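Local coordinates for protein beta-lactamase Rm3 (Uncultured bacterium, PDB 5IQK) that probably hydrolyses the amide bond of beta-lactam antibiotics with the help of bound zinc ions, as a subclass B3 metallo-beta-lactamase linked to antibiotic resistance, at residues A134-Q139 with A149-G154; H206-L211 with A256-L261. All coordinates share one frame; numbering follows the deposited sequence.

Contact 1: residues A134-Q139 with A149-G154; sequences ARDGGQ and AHATPG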
loop_
_atom_site.group_PDB
_atom_site.type_symbol
_atom_site.label_atom_id
_atom_site.label_comp_id
_atom_site.label_asym_id
_atom_site.label_seq_id
_atom_site.Cartn_x
_atom_site.Cartn_y
_atom_site.Cartn_z
ATOM N N ALA A 134 -10.136 4.900 -8.917
ATOM C CA ALA A 134 -9.574 3.650 -9.420
ATOM C C ALA A 134 -10.503 2.489 -9.083
ATOM O O ALA A 134 -10.652 2.118 -7.921
ATOM C CB ALA A 134 -8.195 3.404 -8.833
ATOM N N ARG A 135 -11.120 1.912 -10.107
ATOM C CA ARG A 135 -12.035 0.799 -9.898
ATOM C C ARG A 135 -11.289 -0.493 -10.205
ATOM O O ARG A 135 -10.216 -0.467 -10.820
ATOM C CB ARG A 135 -13.246 0.950 -10.812
ATOM C CG ARG A 135 -13.917 2.295 -10.644
ATOM C CD ARG A 135 -15.233 2.403 -11.382
ATOM N NE ARG A 135 -15.777 3.754 -11.261
ATOM C CZ ARG A 135 -16.552 4.169 -10.268
ATOM N NH1 ARG A 135 -16.894 3.334 -9.295
ATOM N NH2 ARG A 135 -16.989 5.421 -10.254
ATOM N N ASP A 136 -11.861 -1.616 -9.791
ATOM C CA ASP A 136 -11.267 -2.924 -10.034
ATOM C C ASP A 136 -10.985 -3.147 -11.525
ATOM O O ASP A 136 -11.858 -2.967 -12.378
ATOM C CB ASP A 136 -12.183 -4.025 -9.492
ATOM C CG ASP A 136 -11.561 -5.402 -9.579
ATOM O OD1 ASP A 136 -10.544 -5.643 -8.907
ATOM O OD2 ASP A 136 -12.100 -6.250 -10.333
ATOM N N GLY A 137 -9.746 -3.499 -11.833
ATOM C CA GLY A 137 -9.345 -3.738 -13.203
ATOM C C GLY A 137 -8.970 -2.475 -13.953
ATOM O O GLY A 137 -8.667 -2.534 -15.138
ATOM N N GLY A 138 -9.022 -1.334 -13.273
ATOM C CA GLY A 138 -8.692 -0.061 -13.885
ATOM C C GLY A 138 -7.219 0.009 -14.227
ATOM O O GLY A 138 -6.379 -0.334 -13.388
ATOM N N GLN A 139 -6.912 0.499 -15.428
ATOM C CA GLN A 139 -5.533 0.626 -15.906
ATOM C C GLN A 139 -5.117 2.094 -15.880
ATOM O O GLN A 139 -5.848 2.965 -16.343
ATOM C CB GLN A 139 -5.393 0.083 -17.333
ATOM C CG GLN A 139 -5.821 -1.362 -17.568
ATOM C CD GLN A 139 -5.428 -1.884 -18.960
ATOM O OE1 GLN A 139 -5.661 -1.230 -19.987
ATOM N NE2 GLN A 139 -4.852 -3.081 -18.995
ATOM N N ALA A 149 -5.261 -1.694 -11.197
ATOM C CA ALA A 149 -5.835 -1.730 -9.858
ATOM C C ALA A 149 -6.642 -3.001 -9.635
ATOM O O ALA A 149 -7.344 -3.472 -10.530
ATOM C CB ALA A 149 -6.701 -0.511 -9.639
ATOM N N HIS A 150 -6.540 -3.556 -8.434
ATOM C CA HIS A 150 -7.318 -4.727 -8.066
ATOM C C HIS A 150 -8.016 -4.439 -6.755
ATOM O O HIS A 150 -7.359 -4.195 -5.743
ATOM C CB HIS A 150 -6.432 -5.965 -7.939
ATOM C CG HIS A 150 -5.623 -6.251 -9.160
ATOM N ND1 HIS A 150 -6.060 -7.085 -10.166
ATOM C CD2 HIS A 150 -4.411 -5.791 -9.551
ATOM C CE1 HIS A 150 -5.147 -7.135 -11.119
ATOM N NE2 HIS A 150 -4.137 -6.359 -10.770
ATOM N N ALA A 151 -9.345 -4.469 -6.761
ATOM C CA ALA A 151 -10.080 -4.226 -5.519
ATOM C C ALA A 151 -9.754 -5.306 -4.493
ATOM O O ALA A 151 -9.966 -6.495 -4.760
ATOM C CB ALA A 151 -11.584 -4.175 -5.786
ATOM N N THR A 152 -9.220 -4.900 -3.335
ATOM C CA THR A 152 -8.933 -5.849 -2.250
ATOM C C THR A 152 -9.354 -5.313 -0.878
ATOM O O THR A 152 -8.533 -5.107 0.016
ATOM C CB THR A 152 -7.417 -6.245 -2.207
ATOM O OG1 THR A 152 -6.592 -5.081 -2.042
ATOM C CG2 THR A 152 -7.023 -6.992 -3.478
ATOM N N PRO A 153 -10.655 -5.121 -0.700
ATOM C CA PRO A 153 -11.178 -4.627 0.581
ATOM C C PRO A 153 -11.192 -5.697 1.680
ATOM O O PRO A 153 -10.882 -6.873 1.433
ATOM C CB PRO A 153 -12.608 -4.205 0.223
ATOM C CG PRO A 153 -12.993 -5.134 -0.863
ATOM C CD PRO A 153 -11.729 -5.352 -1.684
ATOM N N GLY A 154 -11.570 -5.280 2.883
ATOM C CA GLY A 154 -11.672 -6.177 4.020
ATOM C C GLY A 154 -11.075 -5.534 5.258
ATOM O O GLY A 154 -11.753 -5.348 6.267
#
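The carboxylate oxygen Asp136 OD1 takes one hydrogen bond across this contact, from Ala151 N at 2.7 Å. The N-H points at it fairly straight, at 157°, and meets the anti lone pair, turned away from OD2. Asp136 CG stands anti to the backbone N (chi1 -174°), which brings the carboxylate to the Ala151 N-H. Asp136 CB then lies 3.8 Å from Ala151 CB. Two backbone bonds follow, made by the residues after Asp136. Gly137 N gives to Ala149 O at 2.7 Å, from above the carbonyl plane. Ala149 N gives to Gly138 O at 2.8 Å, nearly straight and in the carbonyl plane. Residues 135-138 form a type II beta turn, closed by Gly138 N to Arg135 O, and Gly137 has the positive phi (84°) of its third position. The turn leads from end strand 131-133 of one sheet into end strand 139-142 of the other; the two sheets pack face to face in the alpha-beta/beta-alpha sandwich of the metallo-beta-lactamase fold. Ala149 CB is buried 3.7 Å from Arg135 O and 4.3 Å from Ala134 CB. Leu160 and Trp162 touch both alanine side chains. Beyond Gly154 comes His155, which binds zinc with His77 and His79.

Contact 2: residues H206-L211 with A256-L261; sequences HSFETL and AARTLL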
loop_
_atom_site.group_PDB
_atom_site.type_symbol
_atom_site.label_atom_id
_atom_site.label_comp_id
_atom_site.label_asym_id
_atom_site.label_seq_id
_atom_site.Cartn_x
_atom_site.Cartn_y
_atom_site.Cartn_z
ATOM N N HIS A 206 -13.056 -12.674 -0.698
ATOM C CA HIS A 206 -12.880 -12.460 -2.123
ATOM C C HIS A 206 -11.490 -11.846 -2.383
ATOM O O HIS A 206 -10.876 -12.111 -3.422
ATOM C CB HIS A 206 -14.016 -11.603 -2.696
ATOM C CG HIS A 206 -14.001 -11.497 -4.194
ATOM N ND1 HIS A 206 -14.530 -12.476 -5.008
ATOM C CD2 HIS A 206 -13.554 -10.522 -5.022
ATOM C CE1 HIS A 206 -14.384 -12.122 -6.273
ATOM N NE2 HIS A 206 -13.805 -10.935 -6.308
ATOM N N SER A 207 -11.022 -11.005 -1.465
ATOM C CA SER A 207 -9.672 -10.426 -1.557
ATOM C C SER A 207 -8.608 -11.512 -1.437
ATOM O O SER A 207 -7.629 -11.501 -2.182
ATOM C CB SER A 207 -9.449 -9.350 -0.485
ATOM O OG SER A 207 -10.231 -8.207 -0.784
ATOM N N PHE A 208 -8.798 -12.441 -0.500
ATOM C CA PHE A 208 -7.922 -13.616 -0.386
ATOM C C PHE A 208 -7.824 -14.358 -1.726
ATOM O O PHE A 208 -6.737 -14.745 -2.162
ATOM C CB PHE A 208 -8.419 -14.580 0.699
ATOM C CG PHE A 208 -8.373 -14.026 2.108
ATOM C CD1 PHE A 208 -7.610 -12.916 2.433
ATOM C CD2 PHE A 208 -9.094 -14.649 3.113
ATOM C CE1 PHE A 208 -7.579 -12.424 3.736
ATOM C CE2 PHE A 208 -9.063 -14.173 4.415
ATOM C CZ PHE A 208 -8.307 -13.059 4.735
ATOM N N GLU A 209 -8.972 -14.558 -2.371
ATOM C CA GLU A 209 -9.038 -15.230 -3.657
ATOM C C GLU A 209 -8.303 -14.438 -4.734
ATOM O O GLU A 209 -7.586 -15.002 -5.552
ATOM C CB GLU A 209 -10.497 -15.399 -4.073
ATOM C CG GLU A 209 -11.313 -16.336 -3.205
ATOM C CD GLU A 209 -12.802 -16.144 -3.407
ATOM O OE1 GLU A 209 -13.176 -15.364 -4.304
ATOM O OE2 GLU A 209 -13.592 -16.804 -2.702
ATOM N N THR A 210 -8.510 -13.124 -4.728
ATOM C CA THR A 210 -7.924 -12.236 -5.726
ATOM C C THR A 210 -6.407 -12.222 -5.637
ATOM O O THR A 210 -5.704 -12.417 -6.633
ATOM C CB THR A 210 -8.437 -10.795 -5.558
ATOM O OG1 THR A 210 -9.829 -10.742 -5.887
ATOM C CG2 THR A 210 -7.672 -9.840 -6.470
ATOM N N LEU A 211 -5.908 -12.002 -4.431
ATOM C CA LEU A 211 -4.477 -11.844 -4.248
ATOM C C LEU A 211 -3.728 -13.150 -4.474
ATOM O O LEU A 211 -2.635 -13.140 -5.056
ATOM C CB LEU A 211 -4.172 -11.281 -2.856
ATOM C CG LEU A 211 -4.379 -9.769 -2.685
ATOM C CD1 LEU A 211 -4.341 -9.377 -1.218
ATOM C CD2 LEU A 211 -3.299 -9.003 -3.462
ATOM N N ALA A 256 -1.224 -16.322 5.463
ATOM C CA ALA A 256 -1.014 -15.709 6.775
ATOM C C ALA A 256 -2.220 -14.882 7.222
ATOM O O ALA A 256 -2.594 -14.886 8.402
ATOM C CB ALA A 256 0.242 -14.848 6.762
ATOM N N ALA A 257 -2.822 -14.181 6.271
ATOM C CA ALA A 257 -3.989 -13.358 6.546
ATOM C C ALA A 257 -5.204 -14.226 6.859
ATOM O O ALA A 257 -6.043 -13.851 7.685
ATOM C CB ALA A 257 -4.279 -12.446 5.376
ATOM N N ARG A 258 -5.288 -15.394 6.221
ATOM C CA ARG A 258 -6.379 -16.331 6.501
ATOM C C ARG A 258 -6.286 -16.839 7.926
ATOM O O ARG A 258 -7.297 -16.970 8.630
ATOM C CB ARG A 258 -6.351 -17.523 5.555
ATOM C CG ARG A 258 -6.930 -17.243 4.198
ATOM C CD ARG A 258 -7.117 -18.529 3.415
ATOM N NE ARG A 258 -7.917 -18.271 2.229
ATOM C CZ ARG A 258 -7.485 -18.407 0.984
ATOM N NH1 ARG A 258 -8.303 -18.132 -0.024
ATOM N NH2 ARG A 258 -6.256 -18.851 0.745
ATOM N N THR A 259 -5.059 -17.161 8.325
ATOM C CA THR A 259 -4.773 -17.636 9.667
ATOM C C THR A 259 -5.174 -16.597 10.698
ATOM O O THR A 259 -5.819 -16.923 11.705
ATOM C CB THR A 259 -3.283 -17.973 9.815
ATOM O OG1 THR A 259 -2.968 -19.057 8.936
ATOM C CG2 THR A 259 -2.957 -18.383 11.228
ATOM N N LEU A 260 -4.793 -15.349 10.441
ATOM C CA LEU A 260 -5.161 -14.243 11.317
ATOM C C LEU A 260 -6.688 -14.123 11.389
ATOM O O LEU A 260 -7.257 -13.989 12.477
ATOM C CB LEU A 260 -4.519 -12.938 10.830
ATOM C CG LEU A 260 -4.715 -11.621 11.592
ATOM C CD1 LEU A 260 -3.595 -10.651 11.287
ATOM C CD2 LEU A 260 -6.047 -10.957 11.305
ATOM N N LEU A 261 -7.358 -14.159 10.237
ATOM C CA LEU A 261 -8.824 -14.057 10.241
ATOM C C LEU A 261 -9.490 -15.181 11.049
ATOM O O LEU A 261 -10.457 -14.932 11.785
ATOM C CB LEU A 261 -9.383 -14.045 8.813
ATOM C CG LEU A 261 -10.911 -13.918 8.766
ATOM C CD1 LEU A 261 -11.377 -12.640 9.453
ATOM C CD2 LEU A 261 -11.426 -13.968 7.337
#
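Two nearly antiparallel helices, 200-212 and the C-terminal 249-269, pack side by side here. Their short segments cross at -165°, with the axes 10.9 Å apart at closest approach. Phe208 buries the most surface of any residue here and points toward the second helix. Its CG sits anti to the carbonyl carbon (chi1 -65°), and the ring reaches across to the second helix. Ala257 and Leu261, one turn apart, meet the far end of the ring. Ala257 CB lies 3.7 Å from Phe208 CE1. Leu261 CD2 comes to the ring edge, 3.8 Å from Phe208 CE2. In this outer helix pair of the metallo-beta-lactamase fold, no hydrogen bond joins the two segments; the contact is made by packing. Arg258, extended from CG to NE, passes alongside Phe208 antiparallel to it. Its aliphatic part touches the ring obliquely, with Arg258 CG 3.5 Å from Phe208 CD2. The guanidinium is turned 73° from the ring plane, and the two do not stack. Instead, Phe208 CB covers one guanidinium face, 3.6 Å from Arg258 NH1. The charge is met by Glu212, which lies one turn after Phe208 on the same helix and forms a salt bridge with Arg258 NH2. Val254 also touches the Phe208 side chain, while Ile181 from a loop touches Ala257 and Leu204 touches Leu261.

Overall arrangement
The contacts follow one another along the chain and neither nest nor cross. Contact 1 comes first and closes a short loop: nine residues, mostly the hairpin of strands 139-142 and 145-151, separate its segments. It ties the passage between the two sheets to the end of the hairpin's second strand. The chain then runs through strands 160-168 and 171-178 to helix 200-212. Contact 2 closes a longer loop of 44 residues and holds the C-terminal helix against helix 200-212. The centres of the two contacts are about 16 Å apart, yet the contacts touch. Ser207 OG probably hydrogen-bonds to Pro153 O, and Thr152 packs on Leu211, joining the end of contact 1 to helix 200-212.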